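Local coordinates for uncharacterized protein (Bacteroides ovatus, PDB 4ID2) that is of unknown function, belonging to the DUF4738 family and folding into a barrel-like structure built mainly of beta strands, at residues 43-48 and 75-80. Coordinates in Å, arbitrary orientation, origin at the centre of the assembly. Residues are numbered along the deposited sequence.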
loop_
_atom_site.group_PDB
_atom_site.type_symbol
_atom_site.label_atom_id
_atom_site.label_comp_id
_atom_site.label_asym_id
_atom_site.label_seq_id
_atom_site.Cartn_x
_atom_site.Cartn_y
_atom_site.Cartn_z
ATOM N N LYS A 43 17.468 -27.397 9.090
ATOM C CA LYS A 43 18.444 -27.809 8.075
ATOM C C LYS A 43 19.065 -26.571 7.432
ATOM O O LYS A 43 18.367 -25.586 7.231
ATOM C CB LYS A 43 17.778 -28.700 7.014
ATOM C CG LYS A 43 17.384 -30.086 7.526
ATOM C CD LYS A 43 18.584 -31.027 7.679
ATOM C CE LYS A 43 18.167 -32.436 8.019
ATOM N NZ LYS A 43 19.338 -33.326 8.241
ATOM N N ASP A 44 20.372 -26.622 7.122
ATOM C CA ASP A 44 21.116 -25.513 6.512
ATOM C C ASP A 44 20.877 -25.414 5.003
ATOM O O ASP A 44 21.047 -26.411 4.293
ATOM C CB ASP A 44 22.626 -25.697 6.753
ATOM C CG ASP A 44 23.050 -25.661 8.208
ATOM O OD1 ASP A 44 22.565 -24.776 8.947
ATOM O OD2 ASP A 44 23.907 -26.485 8.597
ATOM N N TYR A 45 20.518 -24.211 4.510
ATOM C CA TYR A 45 20.293 -23.938 3.083
ATOM C C TYR A 45 21.281 -22.916 2.567
ATOM O O TYR A 45 21.671 -22.032 3.318
ATOM C CB TYR A 45 18.877 -23.384 2.837
ATOM C CG TYR A 45 17.778 -24.404 2.996
ATOM C CD1 TYR A 45 17.419 -24.876 4.250
ATOM C CD2 TYR A 45 17.054 -24.856 1.898
ATOM C CE1 TYR A 45 16.421 -25.830 4.404
ATOM C CE2 TYR A 45 16.034 -25.790 2.045
ATOM C CZ TYR A 45 15.685 -26.235 3.308
ATOM O OH TYR A 45 14.698 -27.179 3.469
ATOM N N HIS A 46 21.637 -23.001 1.281
ATOM C CA HIS A 46 22.483 -22.031 0.574
ATOM C C HIS A 46 21.662 -21.522 -0.592
ATOM O O HIS A 46 21.128 -22.338 -1.336
ATOM C CB HIS A 46 23.801 -22.664 0.086
ATOM C CG HIS A 46 24.852 -22.812 1.140
ATOM N ND1 HIS A 46 24.564 -23.357 2.379
ATOM C CD2 HIS A 46 26.179 -22.561 1.073
ATOM C CE1 HIS A 46 25.710 -23.371 3.044
ATOM N NE2 HIS A 46 26.706 -22.886 2.302
ATOM N N SER A 47 21.502 -20.201 -0.732
ATOM C CA SER A 47 20.691 -19.622 -1.798
ATOM C C SER A 47 21.518 -18.672 -2.626
ATOM O O SER A 47 21.955 -17.654 -2.103
ATOM C CB SER A 47 19.494 -18.893 -1.201
ATOM O OG SER A 47 18.710 -18.266 -2.200
ATOM N N LEU A 48 21.740 -18.987 -3.904
ATOM C CA LEU A 48 22.489 -18.118 -4.809
ATOM C C LEU A 48 21.506 -17.502 -5.788
ATOM O O LEU A 48 20.737 -18.244 -6.410
ATOM C CB LEU A 48 23.582 -18.915 -5.544
ATOM C CG LEU A 48 24.425 -18.130 -6.569
ATOM C CD1 LEU A 48 25.314 -17.094 -5.889
ATOM C CD2 LEU A 48 25.273 -19.074 -7.414
ATOM N N LEU A 75 17.768 -18.421 -9.647
ATOM C CA LEU A 75 17.707 -18.697 -8.215
ATOM C C LEU A 75 18.112 -20.153 -8.023
ATOM O O LEU A 75 17.407 -21.036 -8.491
ATOM C CB LEU A 75 16.294 -18.399 -7.658
ATOM C CG LEU A 75 15.895 -18.990 -6.282
ATOM C CD1 LEU A 75 16.908 -18.709 -5.202
ATOM C CD2 LEU A 75 14.565 -18.413 -5.810
ATOM N N HIS A 76 19.287 -20.401 -7.409
ATOM C CA HIS A 76 19.785 -21.750 -7.126
ATOM C C HIS A 76 19.762 -21.987 -5.611
ATOM O O HIS A 76 20.610 -21.469 -4.883
ATOM C CB HIS A 76 21.196 -21.972 -7.695
ATOM C CG HIS A 76 21.602 -23.418 -7.767
ATOM N ND1 HIS A 76 22.789 -23.799 -8.357
ATOM C CD2 HIS A 76 20.953 -24.534 -7.351
ATOM C CE1 HIS A 76 22.835 -25.120 -8.273
ATOM N NE2 HIS A 76 21.748 -25.608 -7.685
ATOM N N LEU A 77 18.769 -22.749 -5.143
ATOM C CA LEU A 77 18.595 -23.082 -3.729
ATOM C C LEU A 77 19.081 -24.502 -3.471
ATOM O O LEU A 77 18.610 -25.419 -4.134
ATOM C CB LEU A 77 17.107 -22.951 -3.351
ATOM C CG LEU A 77 16.741 -23.244 -1.895
ATOM C CD1 LEU A 77 17.478 -22.309 -0.949
ATOM C CD2 LEU A 77 15.239 -23.153 -1.689
ATOM N N THR A 78 19.996 -24.693 -2.502
ATOM C CA THR A 78 20.522 -26.023 -2.179
ATOM C C THR A 78 20.439 -26.296 -0.686
ATOM O O THR A 78 20.405 -25.367 0.107
ATOM C CB THR A 78 21.971 -26.178 -2.666
ATOM O OG1 THR A 78 22.802 -25.265 -1.965
ATOM C CG2 THR A 78 22.119 -25.937 -4.152
ATOM N N ARG A 79 20.388 -27.582 -0.316
ATOM C CA ARG A 79 20.376 -28.049 1.070
ATOM C C ARG A 79 21.388 -29.180 1.118
ATOM O O ARG A 79 21.064 -30.309 0.740
ATOM C CB ARG A 79 18.960 -28.487 1.492
ATOM C CG ARG A 79 18.873 -28.984 2.934
ATOM C CD ARG A 79 17.517 -29.554 3.313
ATOM N NE ARG A 79 17.079 -30.619 2.400
ATOM C CZ ARG A 79 16.074 -30.552 1.521
ATOM N NH1 ARG A 79 15.339 -29.449 1.413
ATOM N NH2 ARG A 79 15.792 -31.593 0.751
ATOM N N GLY A 80 22.629 -28.849 1.464
ATOM C CA GLY A 80 23.727 -29.805 1.447
ATOM C C GLY A 80 24.091 -30.122 0.007
ATOM O O GLY A 80 24.199 -29.211 -0.816
HETATM O O HOH W 1 23.410 -26.415 2.709
#
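At Lys43, CB lies 3.8 Å from Arg79 CD, a contact made by aliphatic carbons alone. Direct pairing has not begun at Asp44, whose O lies 4.1 Å from Gly80 N; water 1 bridges them, donating to Asp44 O (2.8 Å) and accepting from Gly80 N (2.8 Å). Arg79 CB lies over one face of the Tyr45 ring, 4.2 Å from its centroid and 18° off the normal, a CH-pi contact; Arg79 NH1 donates to Tyr45 OH (3.1 Å) and also to Ala144 O. From His46 on, antiparallel pairing holds (segment axes approach to 4.7 Å, N-to-C directions 161° apart): His46 and Thr78 form a hydrogen-bonded pair, N to O 2.9 Å both ways (167°, 168° at H). In the mixed sheet of the barrel-like fold, strand 33-40 flanks 43-48 and 82-89 flanks 75-80. Ser47 faces Leu77 in a non-hydrogen-bonded pair, CA atoms 4.5 Å apart, on the buried side where Leu77 meets Ile121 and Tyr123; Ser47 OG hydrogen-bonds to Tyr123 OH. Leu48 and His76 form the next hydrogen-bonded pair: Leu48 N–His76 O 2.9 Å (177°), His76 N–Leu48 O 2.8 Å (172°).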